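Local coordinates for phage-related conserved hypothetical protein, BB2244 (PDB 2BDV), which is of unknown function but belongs to the SOS response-associated peptidase (SRAP) family, whose characterised members link covalently to abasic sites in single-stranded DNA, at residues C2-Q7 against R33-P38; W102-A107 against Y119-D124. All blocks are in the same frame, centred on the assembly; numbering follows the deposited sequence.

Contact 1: C2-Q7 against R33-P38; sequences CGRIAQ and RYNIPP
R4 reaches N35 because both side chains leave the backbone with CG anti to their own N (chi1 -155° and -175°), and bends at chi2 and chi3 turn CD and NE of the arginine back alongside P37. Its NH2 then donates to N35 OD1 at 2.8 Å, on a lone pair in the amide plane; OD1 lies at the guanidinium edge, although the two flat groups are turned 87° apart. R4 CD packs 3.6 Å from P37 CB, so the long arginine packs through its methylenes and donates through its end. NH2 is also bonded to V209 O, whereas the buried NE has no partner.

On the other side of the strand, I36 supplies the apolar contact: its CB meets I5 CG1 at 3.7 Å, and its CD1 lies 3.7 Å from Q7 CB, the Q7 and I36 side chains crossing at about a right angle. The amide of Q7 continues past it, NE2 bonding to P98 O and L43 O.

The backbones pair antiparallel, I5 N to I36 O at 3.0 Å and Q7 N to R33 O at 2.8 Å, with a beta bulge between these pairs where the chain turns at Y34. A6, small enough to lie beside Y34, brings its CB to 4.0 Å from CD1. Beyond the pair, R4 joins Y103 of strand 101-107 through the backbone, while I5 and Q7 rest on V97 of strand 94-99.

Contact 2: W102-A107 against Y119-D124; sequences WYEWKA and YYIHGD
I121 crosses obliquely over one face of the W102 indole: its CB sits above the centre, and CG2 makes a CH-pi contact 3.8 Å from the centroid of the six-membered ring. Chi1 of 70° puts W102 CG between the backbone N and carbonyl carbon, and chi2 of 96° turns the indole face to I121. At the ring edge, NE1 donates almost straight to E104 OE1 at 2.8 Å, in the indole plane. OE1 also accepts from M158 N, and OE2 from V159 N and D160 N, so the carboxylate is gripped at both oxygens.

Across the sheet, Y103 and Y120 meet obliquely with planes 47° apart. Y120 CD1 stands over the Y103 ring, offset toward its rim, 3.7 Å from CE2, while Y103 OH bonds to Y34 O. Near the far end, the aliphatic CB of K106 lies 3.6 Å from Y119 CE1, and the rest of the lysine leads away.

Backbone bonds flank the non-hydrogen-bonded Y103–Y120 pair: I121 N to W102 O at 2.9 Å and Y119 N to E104 O at 2.8 Å. This is an antiparallel beta hairpin within the SRAP fold, and W102 also touches C2, probably the counterpart of the N-terminal cysteine that links to DNA in characterised relatives.

Overall arrangement
From the N terminus, the chain runs through 2-7, continues through helix 11-18 and returns at 33-38, so contact 1 closes a loop of 25 residues. Much later, strand 101-107 turns back through a shorter connection into strand 116-123, and contact 2 closes that hairpin. The two loops lie in series, neither crossing nor enclosing the other, yet they meet in space with centres about 11 Å apart. Strand 5-7 is the outermost of four strands, followed by 101-107, 116-123 and 201-204, and 33-38 pairs along its other side. R4 and Y34 tie the contacts together: both meet strand 101-107, R4 packing its guanidinium on W105.

Contact 1: C2-Q7 against R33-P38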
ATOM      1  N   CYS A   2       4.281   2.418   6.672  1.00 29.04           N
ATOM      2  CA  CYS A   2       2.973   1.745   6.487  1.00 25.52           C
ATOM      3  C   CYS A   2       3.156   0.253   6.747  1.00 22.09           C
ATOM      4  O   CYS A   2       3.423  -0.512   5.828  1.00 18.86           O
ATOM      5  CB  CYS A   2       2.475   1.965   5.057  1.00 26.45           C
ATOM      6  SG  CYS A   2       0.676   2.017   4.970  1.00 27.36           S
ATOM      7  N   GLY A   3       3.009  -0.155   7.999  1.00 20.69           N
ATOM      8  CA  GLY A   3       3.201  -1.553   8.324  1.00 20.17           C
ATOM      9  C   GLY A   3       1.934  -2.331   8.582  1.00 19.55           C
ATOM     10  O   GLY A   3       1.978  -3.540   8.792  1.00 20.27           O
ATOM     11  N   ARG A   4       0.800  -1.644   8.542  1.00 20.76           N
ATOM     12  CA  ARG A   4      -0.476  -2.283   8.804  1.00 20.76           C
ATOM     13  C   ARG A   4      -1.581  -1.476   8.125  1.00 22.00           C
ATOM     14  O   ARG A   4      -1.574  -0.247   8.171  1.00 22.82           O
ATOM     15  CB  ARG A   4      -0.712  -2.310  10.315  1.00 21.63           C
ATOM     16  CG  ARG A   4      -1.639  -3.402  10.811  1.00 23.88           C
ATOM     17  CD  ARG A   4      -0.934  -4.756  10.803  1.00 24.50           C
ATOM     18  NE  ARG A   4       0.275  -4.777  11.632  1.00 28.40           N
ATOM     19  CZ  ARG A   4       0.288  -4.775  12.965  1.00 28.73           C
ATOM     20  NH1 ARG A   4       1.443  -4.797  13.619  1.00 29.69           N
ATOM     21  NH2 ARG A   4      -0.847  -4.754  13.648  1.00 25.68           N
ATOM     22  N   ILE A   5      -2.527  -2.159   7.490  1.00 20.97           N
ATOM     23  CA  ILE A   5      -3.629  -1.466   6.835  1.00 21.31           C
ATOM     24  C   ILE A   5      -4.953  -2.116   7.220  1.00 22.05           C
ATOM     25  O   ILE A   5      -4.986  -3.151   7.898  1.00 22.05           O
ATOM     26  CB  ILE A   5      -3.539  -1.517   5.290  1.00 19.39           C
ATOM     27  CG1 ILE A   5      -3.568  -2.967   4.823  1.00 18.95           C
ATOM     28  CG2 ILE A   5      -2.319  -0.750   4.811  1.00 19.78           C
ATOM     29  CD1 ILE A   5      -3.690  -3.145   3.303  1.00 18.98           C
ATOM     30  N   ALA A   6      -6.044  -1.502   6.776  1.00 19.67           N
ATOM     31  CA  ALA A   6      -7.374  -2.025   7.047  1.00 21.37           C
ATOM     32  C   ALA A   6      -8.217  -2.076   5.774  1.00 21.43           C
ATOM     33  O   ALA A   6      -8.295  -1.098   5.034  1.00 22.12           O
ATOM     34  CB  ALA A   6      -8.077  -1.165   8.109  1.00 19.94           C
ATOM     35  N   GLN A   7      -8.818  -3.237   5.519  1.00 22.36           N
ATOM     36  CA  GLN A   7      -9.702  -3.439   4.372  1.00 23.23           C
ATOM     37  C   GLN A   7     -11.020  -3.967   4.938  1.00 24.63           C
ATOM     38  O   GLN A   7     -11.227  -5.180   5.052  1.00 22.93           O
ATOM     39  CB  GLN A   7      -9.118  -4.448   3.379  1.00 20.23           C
ATOM     40  CG  GLN A   7      -7.893  -3.939   2.624  1.00 21.30           C
ATOM     41  CD  GLN A   7      -7.416  -4.902   1.541  1.00 20.72           C
ATOM     42  OE1 GLN A   7      -7.533  -6.119   1.680  1.00 19.74           O
ATOM     43  NE2 GLN A   7      -6.858  -4.355   0.461  1.00 21.52           N
ATOM     44  N   ARG A  33     -11.128  -7.318   6.838  1.00 56.84           N
ATOM     45  CA  ARG A  33      -9.957  -7.431   7.700  1.00 53.61           C
ATOM     46  C   ARG A  33      -9.561  -6.060   8.223  1.00 51.18           C
ATOM     47  O   ARG A  33      -9.149  -5.188   7.457  1.00 48.92           O
ATOM     48  CB  ARG A  33      -8.790  -8.045   6.927  1.00 54.69           C
ATOM     49  CG  ARG A  33      -9.085  -9.423   6.370  1.00 55.95           C
ATOM     50  CD  ARG A  33      -9.296 -10.425   7.483  1.00 56.76           C
ATOM     51  NE  ARG A  33     -10.399 -11.334   7.198  1.00 58.67           N
ATOM     52  CZ  ARG A  33     -10.817 -12.279   8.032  1.00 59.65           C
ATOM     53  NH1 ARG A  33     -11.835 -13.060   7.695  1.00 58.86           N
ATOM     54  NH2 ARG A  33     -10.214 -12.445   9.204  1.00 59.91           N
ATOM     55  N   TYR A  34      -9.687  -5.876   9.533  1.00 49.64           N
ATOM     56  CA  TYR A  34      -9.350  -4.603  10.164  1.00 49.19           C
ATOM     57  C   TYR A  34      -7.856  -4.513  10.501  1.00 46.53           C
ATOM     58  O   TYR A  34      -7.320  -3.418  10.648  1.00 43.34           O
ATOM     59  CB  TYR A  34     -10.198  -4.410  11.438  1.00 52.71           C
ATOM     60  CG  TYR A  34     -10.162  -3.004  12.039  1.00 57.52           C
ATOM     61  CD1 TYR A  34     -10.487  -1.879  11.269  1.00 58.75           C
ATOM     62  CD2 TYR A  34      -9.809  -2.799  13.381  1.00 58.88           C
ATOM     63  CE1 TYR A  34     -10.460  -0.583  11.819  1.00 59.48           C
ATOM     64  CE2 TYR A  34      -9.780  -1.505  13.940  1.00 59.83           C
ATOM     65  CZ  TYR A  34     -10.103  -0.405  13.151  1.00 59.44           C
ATOM     66  OH  TYR A  34     -10.056   0.867  13.684  1.00 57.40           O
ATOM     67  N   ASN A  35      -7.188  -5.662  10.600  1.00 44.17           N
ATOM     68  CA  ASN A  35      -5.766  -5.702  10.941  1.00 43.58           C
ATOM     69  C   ASN A  35      -4.997  -6.520   9.912  1.00 41.75           C
ATOM     70  O   ASN A  35      -4.941  -7.746  10.002  1.00 43.17           O
ATOM     71  CB  ASN A  35      -5.586  -6.326  12.328  1.00 45.99           C
ATOM     72  CG  ASN A  35      -4.146  -6.291  12.805  1.00 49.41           C
ATOM     73  OD1 ASN A  35      -3.581  -5.221  13.049  1.00 49.92           O
ATOM     74  ND2 ASN A  35      -3.543  -7.468  12.943  1.00 51.24           N
ATOM     75  N   ILE A  36      -4.389  -5.839   8.944  1.00 37.32           N
ATOM     76  CA  ILE A  36      -3.658  -6.523   7.888  1.00 32.63           C
ATOM     77  C   ILE A  36      -2.175  -6.183   7.856  1.00 30.53           C
ATOM     78  O   ILE A  36      -1.788  -5.048   7.580  1.00 28.97           O
ATOM     79  CB  ILE A  36      -4.257  -6.193   6.510  1.00 31.66           C
ATOM     80  CG1 ILE A  36      -5.746  -6.551   6.492  1.00 30.51           C
ATOM     81  CG2 ILE A  36      -3.504  -6.937   5.426  1.00 32.25           C
ATOM     82  CD1 ILE A  36      -6.461  -6.158   5.216  1.00 29.08           C
ATOM     83  N   PRO A  37      -1.322  -7.171   8.157  1.00 28.90           N
ATOM     84  CA  PRO A  37       0.124  -6.949   8.150  1.00 27.55           C
ATOM     85  C   PRO A  37       0.762  -7.533   6.905  1.00 24.75           C
ATOM     86  O   PRO A  37       0.105  -8.201   6.114  1.00 25.02           O
ATOM     87  CB  PRO A  37       0.577  -7.703   9.387  1.00 29.57           C
ATOM     88  CG  PRO A  37      -0.262  -8.946   9.290  1.00 28.38           C
ATOM     89  CD  PRO A  37      -1.650  -8.384   8.934  1.00 28.28           C
ATOM     90  N   PRO A  38       2.054  -7.269   6.710  1.00 24.17           N
ATOM     91  CA  PRO A  38       2.780  -7.794   5.552  1.00 24.05           C
ATOM     92  C   PRO A  38       2.825  -9.322   5.665  1.00 25.57           C
ATOM     93  O   PRO A  38       2.700  -9.878   6.762  1.00 21.75           O
ATOM     94  CB  PRO A  38       4.164  -7.174   5.711  1.00 23.16           C
ATOM     95  CG  PRO A  38       3.840  -5.843   6.324  1.00 25.25           C
ATOM     96  CD  PRO A  38       2.822  -6.205   7.374  1.00 22.00           C
TER

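Contact 2: W102-A107 against Y119-D124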
ATOM      1  N   TRP A 102      -4.955   3.023   7.638  1.00 19.48           N
ATOM      2  CA  TRP A 102      -3.744   2.304   8.014  1.00 18.44           C
ATOM      3  C   TRP A 102      -3.344   2.660   9.444  1.00 20.73           C
ATOM      4  O   TRP A 102      -3.907   3.582  10.048  1.00 22.36           O
ATOM      5  CB  TRP A 102      -2.597   2.618   7.027  1.00 17.50           C
ATOM      6  CG  TRP A 102      -2.027   4.021   7.108  1.00 14.63           C
ATOM      7  CD1 TRP A 102      -0.923   4.416   7.804  1.00 12.75           C
ATOM      8  CD2 TRP A 102      -2.554   5.206   6.493  1.00 15.31           C
ATOM      9  NE1 TRP A 102      -0.726   5.771   7.666  1.00 12.71           N
ATOM     10  CE2 TRP A 102      -1.711   6.283   6.865  1.00 14.79           C
ATOM     11  CE3 TRP A 102      -3.658   5.467   5.663  1.00 16.85           C
ATOM     12  CZ2 TRP A 102      -1.933   7.597   6.439  1.00 15.36           C
ATOM     13  CZ3 TRP A 102      -3.879   6.776   5.239  1.00 15.26           C
ATOM     14  CH2 TRP A 102      -3.017   7.824   5.631  1.00 14.85           C
ATOM     15  N   TYR A 103      -2.383   1.926   9.994  1.00 18.53           N
ATOM     16  CA  TYR A 103      -1.951   2.185  11.355  1.00 18.92           C
ATOM     17  C   TYR A 103      -0.503   2.630  11.472  1.00 19.96           C
ATOM     18  O   TYR A 103       0.353   2.198  10.707  1.00 19.70           O
ATOM     19  CB  TYR A 103      -2.125   0.940  12.219  1.00 18.77           C
ATOM     20  CG  TYR A 103      -3.499   0.320  12.186  1.00 20.41           C
ATOM     21  CD1 TYR A 103      -3.873  -0.545  11.156  1.00 20.24           C
ATOM     22  CD2 TYR A 103      -4.413   0.568  13.204  1.00 20.34           C
ATOM     23  CE1 TYR A 103      -5.121  -1.151  11.147  1.00 18.95           C
ATOM     24  CE2 TYR A 103      -5.662  -0.030  13.205  1.00 23.42           C
ATOM     25  CZ  TYR A 103      -6.010  -0.890  12.174  1.00 22.50           C
ATOM     26  OH  TYR A 103      -7.248  -1.489  12.188  1.00 22.90           O
ATOM     27  N   GLU A 104      -0.250   3.500  12.446  1.00 20.15           N
ATOM     28  CA  GLU A 104       1.088   3.989  12.759  1.00 21.18           C
ATOM     29  C   GLU A 104       1.177   4.011  14.287  1.00 22.35           C
ATOM     30  O   GLU A 104       0.222   4.388  14.961  1.00 23.43           O
ATOM     31  CB  GLU A 104       1.312   5.408  12.223  1.00 18.43           C
ATOM     32  CG  GLU A 104       1.278   5.533  10.713  1.00 19.24           C
ATOM     33  CD  GLU A 104       1.459   6.959  10.255  1.00 17.84           C
ATOM     34  OE1 GLU A 104       1.292   7.231   9.048  1.00 18.51           O
ATOM     35  OE2 GLU A 104       1.772   7.812  11.108  1.00 20.00           O
ATOM     36  N   TRP A 105       2.320   3.607  14.824  1.00 24.42           N
ATOM     37  CA  TRP A 105       2.525   3.584  16.262  1.00 25.40           C
ATOM     38  C   TRP A 105       3.330   4.801  16.712  1.00 28.89           C
ATOM     39  O   TRP A 105       4.405   5.098  16.177  1.00 28.32           O
ATOM     40  CB  TRP A 105       3.241   2.294  16.662  1.00 24.44           C
ATOM     41  CG  TRP A 105       2.356   1.081  16.600  1.00 24.38           C
ATOM     42  CD1 TRP A 105       1.830   0.383  17.663  1.00 25.19           C
ATOM     43  CD2 TRP A 105       1.877   0.430  15.421  1.00 23.90           C
ATOM     44  NE1 TRP A 105       1.056  -0.660  17.212  1.00 23.33           N
ATOM     45  CE2 TRP A 105       1.066  -0.656  15.841  1.00 24.07           C
ATOM     46  CE3 TRP A 105       2.050   0.657  14.046  1.00 23.55           C
ATOM     47  CZ2 TRP A 105       0.433  -1.513  14.934  1.00 23.55           C
ATOM     48  CZ3 TRP A 105       1.415  -0.201  13.141  1.00 24.33           C
ATOM     49  CH2 TRP A 105       0.618  -1.271  13.595  1.00 23.93           C
ATOM     50  N   LYS A 106       2.793   5.506  17.699  1.00 31.38           N
ATOM     51  CA  LYS A 106       3.427   6.699  18.231  1.00 34.65           C
ATOM     52  C   LYS A 106       4.270   6.343  19.446  1.00 34.97           C
ATOM     53  O   LYS A 106       3.749   5.908  20.467  1.00 35.96           O
ATOM     54  CB  LYS A 106       2.352   7.717  18.618  1.00 36.18           C
ATOM     55  CG  LYS A 106       2.878   9.048  19.126  1.00 38.32           C
ATOM     56  CD  LYS A 106       3.669   9.775  18.054  1.00 41.74           C
ATOM     57  CE  LYS A 106       3.997  11.208  18.469  1.00 43.78           C
ATOM     58  NZ  LYS A 106       2.776  12.052  18.649  1.00 45.58           N
ATOM     59  N   ALA A 107       5.578   6.517  19.325  1.00 36.50           N
ATOM     60  CA  ALA A 107       6.484   6.223  20.420  1.00 37.50           C
ATOM     61  C   ALA A 107       6.115   7.127  21.587  1.00 38.65           C
ATOM     62  O   ALA A 107       6.091   8.348  21.441  1.00 37.95           O
ATOM     63  CB  ALA A 107       7.918   6.482  19.988  1.00 37.79           C
ATOM     64  N   TYR A 119      -2.257   4.219  16.335  1.00 24.49           N
ATOM     65  CA  TYR A 119      -3.277   5.142  15.835  1.00 23.48           C
ATOM     66  C   TYR A 119      -3.860   4.604  14.530  1.00 22.93           C
ATOM     67  O   TYR A 119      -3.178   3.900  13.778  1.00 23.88           O
ATOM     68  CB  TYR A 119      -2.681   6.535  15.559  1.00 25.57           C
ATOM     69  CG  TYR A 119      -2.476   7.389  16.785  1.00 27.28           C
ATOM     70  CD1 TYR A 119      -1.365   7.205  17.610  1.00 28.92           C
ATOM     71  CD2 TYR A 119      -3.418   8.347  17.154  1.00 28.63           C
ATOM     72  CE1 TYR A 119      -1.198   7.948  18.775  1.00 27.91           C
ATOM     73  CE2 TYR A 119      -3.261   9.098  18.317  1.00 29.74           C
ATOM     74  CZ  TYR A 119      -2.151   8.890  19.126  1.00 31.35           C
ATOM     75  OH  TYR A 119      -2.012   9.602  20.300  1.00 33.38           O
ATOM     76  N   TYR A 120      -5.122   4.921  14.263  1.00 20.15           N
ATOM     77  CA  TYR A 120      -5.758   4.498  13.016  1.00 19.27           C
ATOM     78  C   TYR A 120      -6.000   5.779  12.198  1.00 19.10           C
ATOM     79  O   TYR A 120      -6.598   6.722  12.705  1.00 17.38           O
ATOM     80  CB  TYR A 120      -7.097   3.788  13.289  1.00 18.62           C
ATOM     81  CG  TYR A 120      -7.852   3.425  12.023  1.00 19.36           C
ATOM     82  CD1 TYR A 120      -7.296   2.557  11.089  1.00 20.33           C
ATOM     83  CD2 TYR A 120      -9.109   3.960  11.754  1.00 19.90           C
ATOM     84  CE1 TYR A 120      -7.961   2.230   9.924  1.00 19.30           C
ATOM     85  CE2 TYR A 120      -9.795   3.640  10.581  1.00 20.37           C
ATOM     86  CZ  TYR A 120      -9.209   2.769   9.668  1.00 22.65           C
ATOM     87  OH  TYR A 120      -9.857   2.420   8.499  1.00 19.91           O
ATOM     88  N   ILE A 121      -5.510   5.807  10.956  1.00 19.65           N
ATOM     89  CA  ILE A 121      -5.650   6.968  10.063  1.00 19.79           C
ATOM     90  C   ILE A 121      -6.571   6.617   8.900  1.00 19.55           C
ATOM     91  O   ILE A 121      -6.463   5.534   8.332  1.00 18.69           O
ATOM     92  CB  ILE A 121      -4.289   7.416   9.421  1.00 15.52           C
ATOM     93  CG1 ILE A 121      -3.240   7.713  10.487  1.00 18.23           C
ATOM     94  CG2 ILE A 121      -4.477   8.693   8.632  1.00 15.00           C
ATOM     95  CD1 ILE A 121      -2.581   6.511  11.060  1.00 18.28           C
ATOM     96  N   HIS A 122      -7.470   7.528   8.532  1.00 21.00           N
ATOM     97  CA  HIS A 122      -8.382   7.256   7.419  1.00 21.93           C
ATOM     98  C   HIS A 122      -8.891   8.522   6.733  1.00 21.87           C
ATOM     99  O   HIS A 122      -8.609   9.641   7.162  1.00 20.86           O
ATOM    100  CB  HIS A 122      -9.570   6.435   7.921  1.00 21.99           C
ATOM    101  CG  HIS A 122     -10.475   7.201   8.831  1.00 23.47           C
ATOM    102  ND1 HIS A 122     -11.363   8.148   8.370  1.00 23.55           N
ATOM    103  CD2 HIS A 122     -10.577   7.215  10.181  1.00 22.24           C
ATOM    104  CE1 HIS A 122     -11.972   8.714   9.397  1.00 24.20           C
ATOM    105  NE2 HIS A 122     -11.513   8.166  10.507  1.00 26.04           N
ATOM    106  N   GLY A 123      -9.640   8.324   5.655  1.00 23.97           N
ATOM    107  CA  GLY A 123     -10.209   9.430   4.913  1.00 23.72           C
ATOM    108  C   GLY A 123     -11.729   9.349   4.979  1.00 25.52           C
ATOM    109  O   GLY A 123     -12.277   8.686   5.856  1.00 21.86           O
ATOM    110  N   ASP A 124     -12.401  10.023   4.047  1.00 26.06           N
ATOM    111  CA  ASP A 124     -13.856  10.043   3.986  1.00 27.39           C
ATOM    112  C   ASP A 124     -14.382   8.942   3.069  1.00 25.87           C
ATOM    113  O   ASP A 124     -15.587   8.796   2.885  1.00 25.01           O
ATOM    114  CB  ASP A 124     -14.326  11.413   3.498  1.00 29.78           C
ATOM    115  CG  ASP A 124     -13.947  12.529   4.460  1.00 34.35           C
ATOM    116  OD1 ASP A 124     -13.719  13.674   4.008  1.00 37.56           O
ATOM    117  OD2 ASP A 124     -13.887  12.262   5.679  1.00 36.82           O
TER